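Local coordinates for venom allergen-like (VAL) 4 protein (PDB 4P27), which binds lipid as a probably secreted SCP/TAPS (CAP) family protein of the blood fluke Schistosoma mansoni that lacks the prototypical CAP motifs, at residues 49-58 and 126-137. Numbering follows the deposited sequence.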
loop_
_atom_site.group_PDB
_atom_site.type_symbol
_atom_site.label_atom_id
_atom_site.label_comp_id
_atom_site.label_asym_id
_atom_site.label_seq_id
_atom_site.Cartn_x
_atom_site.Cartn_y
_atom_site.Cartn_z
ATOM N N ALA A 49 -1.820 -1.048 -13.215
ATOM C CA ALA A 49 -1.394 0.125 -12.399
ATOM C C ALA A 49 -0.762 1.104 -13.362
ATOM O O ALA A 49 -0.992 2.321 -13.295
ATOM C CB ALA A 49 -0.384 -0.275 -11.332
ATOM N N LYS A 50 0.063 0.560 -14.245
ATOM C CA LYS A 50 0.845 1.370 -15.215
ATOM C C LYS A 50 -0.024 2.039 -16.298
ATOM O O LYS A 50 0.141 3.213 -16.578
ATOM C CB LYS A 50 1.876 0.457 -15.912
ATOM C CG LYS A 50 2.971 1.258 -16.586
ATOM C CD LYS A 50 4.309 0.970 -15.923
ATOM C CE LYS A 50 5.011 -0.302 -16.450
ATOM N NZ LYS A 50 5.797 -0.024 -17.684
ATOM N N GLN A 51 -0.986 1.299 -16.890
ATOM C CA GLN A 51 -1.943 1.918 -17.797
ATOM C C GLN A 51 -2.655 3.084 -17.113
ATOM O O GLN A 51 -2.863 4.114 -17.743
ATOM C CB GLN A 51 -3.007 0.884 -18.296
ATOM C CG GLN A 51 -2.374 -0.219 -19.174
ATOM C CD GLN A 51 -3.305 -1.415 -19.337
ATOM O OE1 GLN A 51 -3.059 -2.515 -18.817
ATOM N NE2 GLN A 51 -4.404 -1.193 -20.033
ATOM N N GLN A 52 -3.056 2.910 -15.840
ATOM C CA GLN A 52 -3.707 3.981 -15.088
ATOM C C GLN A 52 -2.677 5.114 -14.922
ATOM O O GLN A 52 -2.989 6.263 -15.185
ATOM C CB GLN A 52 -4.076 3.537 -13.702
ATOM C CG GLN A 52 -4.787 4.618 -12.887
ATOM C CD GLN A 52 -5.498 4.036 -11.665
ATOM O OE1 GLN A 52 -5.836 2.861 -11.654
ATOM N NE2 GLN A 52 -5.764 4.876 -10.660
ATOM N N ALA A 53 -1.471 4.817 -14.461
ATOM C CA ALA A 53 -0.597 5.928 -14.142
ATOM C C ALA A 53 -0.213 6.735 -15.438
ATOM O O ALA A 53 0.053 7.948 -15.353
ATOM C CB ALA A 53 0.685 5.448 -13.497
ATOM N N LYS A 54 -0.185 6.058 -16.604
ATOM C CA LYS A 54 0.165 6.754 -17.875
ATOM C C LYS A 54 -0.855 7.832 -18.265
ATOM O O LYS A 54 -0.485 8.724 -19.002
ATOM C CB LYS A 54 0.271 5.800 -19.100
ATOM C CG LYS A 54 1.502 4.917 -19.162
ATOM C CD LYS A 54 1.410 4.020 -20.396
ATOM C CE LYS A 54 2.375 2.856 -20.295
ATOM N NZ LYS A 54 2.837 2.395 -21.634
ATOM N N ARG A 55 -2.117 7.766 -17.784
ATOM C CA ARG A 55 -3.042 8.864 -17.983
ATOM C C ARG A 55 -2.676 10.121 -17.280
ATOM O O ARG A 55 -3.204 11.223 -17.604
ATOM C CB ARG A 55 -4.503 8.473 -17.638
ATOM C CG ARG A 55 -4.862 7.169 -18.272
ATOM C CD ARG A 55 -6.358 6.858 -18.084
ATOM N NE ARG A 55 -6.443 5.441 -18.348
ATOM C CZ ARG A 55 -6.849 4.520 -17.474
ATOM N NH1 ARG A 55 -7.295 4.860 -16.251
ATOM N NH2 ARG A 55 -6.817 3.252 -17.849
ATOM N N CYS A 56 -1.781 10.008 -16.324
ATOM C CA CYS A 56 -1.319 11.165 -15.567
ATOM C C CYS A 56 -2.424 11.929 -14.783
ATOM O O CYS A 56 -2.216 13.132 -14.401
ATOM C CB CYS A 56 -0.570 12.134 -16.516
ATOM S SG CYS A 56 1.117 11.551 -16.769
ATOM N N LYS A 57 -3.561 11.259 -14.573
ATOM C CA LYS A 57 -4.675 11.802 -13.796
ATOM C C LYS A 57 -4.695 11.185 -12.363
ATOM O O LYS A 57 -4.846 9.977 -12.212
ATOM C CB LYS A 57 -5.958 11.405 -14.489
ATOM C CG LYS A 57 -6.235 12.042 -15.836
ATOM C CD LYS A 57 -7.678 11.664 -16.108
ATOM C CE LYS A 57 -7.807 11.245 -17.534
ATOM N NZ LYS A 57 -9.265 11.160 -17.801
ATOM N N TYR A 58 -4.542 11.992 -11.337
ATOM C CA TYR A 58 -4.573 11.506 -9.975
ATOM C C TYR A 58 -5.976 10.962 -9.484
ATOM O O TYR A 58 -6.152 9.766 -9.257
ATOM C CB TYR A 58 -4.052 12.607 -9.108
ATOM C CG TYR A 58 -3.887 12.257 -7.672
ATOM C CD1 TYR A 58 -2.822 11.462 -7.247
ATOM C CD2 TYR A 58 -4.807 12.729 -6.713
ATOM C CE1 TYR A 58 -2.634 11.132 -5.895
ATOM C CE2 TYR A 58 -4.636 12.434 -5.335
ATOM C CZ TYR A 58 -3.564 11.626 -4.943
ATOM O OH TYR A 58 -3.355 11.390 -3.631
ATOM N N GLY A 126 2.930 0.723 -10.673
ATOM C CA GLY A 126 3.161 1.283 -11.983
ATOM C C GLY A 126 3.255 2.773 -11.699
ATOM O O GLY A 126 2.559 3.327 -10.777
ATOM N N TYR A 127 4.122 3.452 -12.445
ATOM C CA TYR A 127 4.236 4.897 -12.248
ATOM C C TYR A 127 4.621 5.635 -13.536
ATOM O O TYR A 127 5.128 5.010 -14.435
ATOM C CB TYR A 127 5.167 5.225 -11.135
ATOM C CG TYR A 127 6.567 4.796 -11.352
ATOM C CD1 TYR A 127 7.536 5.663 -12.015
ATOM C CD2 TYR A 127 6.989 3.519 -10.918
ATOM C CE1 TYR A 127 8.888 5.232 -12.193
ATOM C CE2 TYR A 127 8.296 3.079 -11.110
ATOM C CZ TYR A 127 9.254 3.912 -11.751
ATOM O OH TYR A 127 10.522 3.357 -11.842
ATOM N N GLU A 128 4.342 6.927 -13.650
ATOM C CA GLU A 128 4.650 7.581 -14.898
ATOM C C GLU A 128 5.082 8.940 -14.514
ATOM O O GLU A 128 4.556 9.536 -13.554
ATOM C CB GLU A 128 3.416 7.595 -15.833
ATOM C CG GLU A 128 3.523 8.468 -17.076
ATOM C CD GLU A 128 4.137 7.674 -18.225
ATOM O OE1 GLU A 128 4.900 6.761 -17.915
ATOM O OE2 GLU A 128 3.864 7.950 -19.424
ATOM N N LYS A 129 6.020 9.476 -15.282
ATOM C CA LYS A 129 6.493 10.815 -14.938
ATOM C C LYS A 129 5.576 11.816 -15.640
ATOM O O LYS A 129 5.271 11.699 -16.840
ATOM C CB LYS A 129 7.953 10.994 -15.360
ATOM C CG LYS A 129 8.495 12.345 -14.959
ATOM C CD LYS A 129 9.056 12.334 -13.573
ATOM C CE LYS A 129 9.839 13.623 -13.328
ATOM N NZ LYS A 129 10.759 13.912 -14.479
ATOM N N CYS A 130 5.040 12.754 -14.912
ATOM C CA CYS A 130 3.933 13.490 -15.542
ATOM C C CYS A 130 4.293 14.959 -15.306
ATOM O O CYS A 130 3.701 15.604 -14.476
ATOM C CB CYS A 130 2.586 13.229 -14.849
ATOM S SG CYS A 130 1.969 11.565 -14.981
ATOM N N GLY A 131 5.308 15.468 -15.979
ATOM C CA GLY A 131 5.819 16.777 -15.595
ATOM C C GLY A 131 6.786 16.616 -14.480
ATOM O O GLY A 131 7.627 15.707 -14.515
ATOM N N LYS A 132 6.676 17.514 -13.517
ATOM C CA LYS A 132 7.574 17.626 -12.429
ATOM C C LYS A 132 7.484 16.317 -11.581
ATOM O O LYS A 132 8.511 15.762 -11.184
ATOM C CB LYS A 132 7.141 18.843 -11.615
ATOM C CG LYS A 132 8.014 19.111 -10.394
ATOM C CD LYS A 132 7.662 20.448 -9.726
ATOM C CE LYS A 132 7.001 20.280 -8.351
ATOM N NZ LYS A 132 7.345 18.990 -7.638
ATOM N N ASN A 133 6.254 15.814 -11.360
ATOM C CA ASN A 133 5.979 14.654 -10.480
ATOM C C ASN A 133 5.682 13.319 -11.184
ATOM O O ASN A 133 5.365 13.273 -12.413
ATOM C CB ASN A 133 4.841 15.062 -9.548
ATOM C CG ASN A 133 5.300 16.126 -8.548
ATOM O OD1 ASN A 133 6.479 16.435 -8.457
ATOM N ND2 ASN A 133 4.392 16.636 -7.779
ATOM N N TYR A 134 5.748 12.243 -10.383
ATOM C CA TYR A 134 5.259 10.915 -10.771
ATOM C C TYR A 134 3.801 10.904 -10.312
ATOM O O TYR A 134 3.487 11.445 -9.272
ATOM C CB TYR A 134 6.053 9.877 -9.979
ATOM C CG TYR A 134 7.457 9.665 -10.509
ATOM C CD1 TYR A 134 7.652 9.022 -11.735
ATOM C CD2 TYR A 134 8.570 10.129 -9.810
ATOM C CE1 TYR A 134 8.926 8.823 -12.223
ATOM C CE2 TYR A 134 9.850 9.900 -10.281
ATOM C CZ TYR A 134 10.019 9.295 -11.476
ATOM O OH TYR A 134 11.270 9.084 -11.978
ATOM N N LEU A 135 2.937 10.304 -11.123
ATOM C CA LEU A 135 1.754 9.600 -10.669
ATOM C C LEU A 135 2.174 8.130 -10.379
ATOM O O LEU A 135 2.594 7.423 -11.277
ATOM C CB LEU A 135 0.695 9.663 -11.750
ATOM C CG LEU A 135 -0.642 8.993 -11.302
ATOM C CD1 LEU A 135 -1.149 9.499 -9.949
ATOM C CD2 LEU A 135 -1.663 9.371 -12.317
ATOM N N ILE A 136 2.167 7.742 -9.102
ATOM C CA ILE A 136 2.392 6.342 -8.686
ATOM C C ILE A 136 1.061 5.644 -8.264
ATOM O O ILE A 136 0.277 6.243 -7.492
ATOM C CB ILE A 136 3.324 6.347 -7.509
ATOM C CG1 ILE A 136 4.598 7.125 -7.898
ATOM C CG2 ILE A 136 3.602 4.909 -7.030
ATOM C CD1 ILE A 136 5.303 7.679 -6.682
ATOM N N VAL A 137 0.786 4.464 -8.860
ATOM C CA VAL A 137 -0.416 3.659 -8.622
ATOM C C VAL A 137 0.118 2.334 -8.094
ATOM O O VAL A 137 0.926 1.735 -8.788
ATOM C CB VAL A 137 -1.191 3.410 -9.904
ATOM C CG1 VAL A 137 -2.465 2.554 -9.677
ATOM C CG2 VAL A 137 -1.548 4.772 -10.553
#
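Ala49 and Ala53, one turn apart, lay the end of helix 43-54 on the beta hairpin formed by strands 122-130 and 133-141, part of the alpha-beta-alpha sandwich of the CAP fold. The axis of helix 49-54 passes 6.2 Å from that of strand 126-130, their directions differing by only 23°. Such closeness depends on small residues: Ala49 CB sits 3.5 Å from Gly126 N, and Gly126 has no side chain where its CA and that of Lys50 approach to 4.0 Å. Lys50 bends over this glycine, touching its CA with CD. At Gln52 the extended side chain crosses Val137 at about a right angle, its amide carbon CD 3.9 Å from Val137 CG1; the amide end is held by a hydrogen bond to Gln76 of strand 75-81. Ala53 CB rests on the face of the hairpin, over both strands, meeting Tyr127 CA on one and Leu135 O on the other. Val137 spans one helical turn: with CG1 anti to the backbone N (chi1 180°), CG1 meets Ala49 and CG2 reaches Ala49 O and Ala53 CB. Glu128 CB comes to 3.4 Å from Ala53 O, and Lys54 CG lies beside the Glu128 carboxylate without a salt bridge, since Lys54 NZ stays 6.1 Å from Glu128 OE2. Where the chain leaves the helix, Cys56 adopts positive phi and its SG is bonded to Cys130 SG near the hairpin turn, with a chi3 of -87°. No hydrogen bond joins the two segments; the disulfide is the covalent link, and the rest is van der Waals contact of side chains with each other and with backbone. After Cys56 the chain passes along Leu135, whose two methyls divide the work: CD2 packs against the backbone of Lys57, 3.2 Å from Lys57 O, and CD1 meets the Tyr58 ring at its edge, 3.7 Å from Tyr58 CD1.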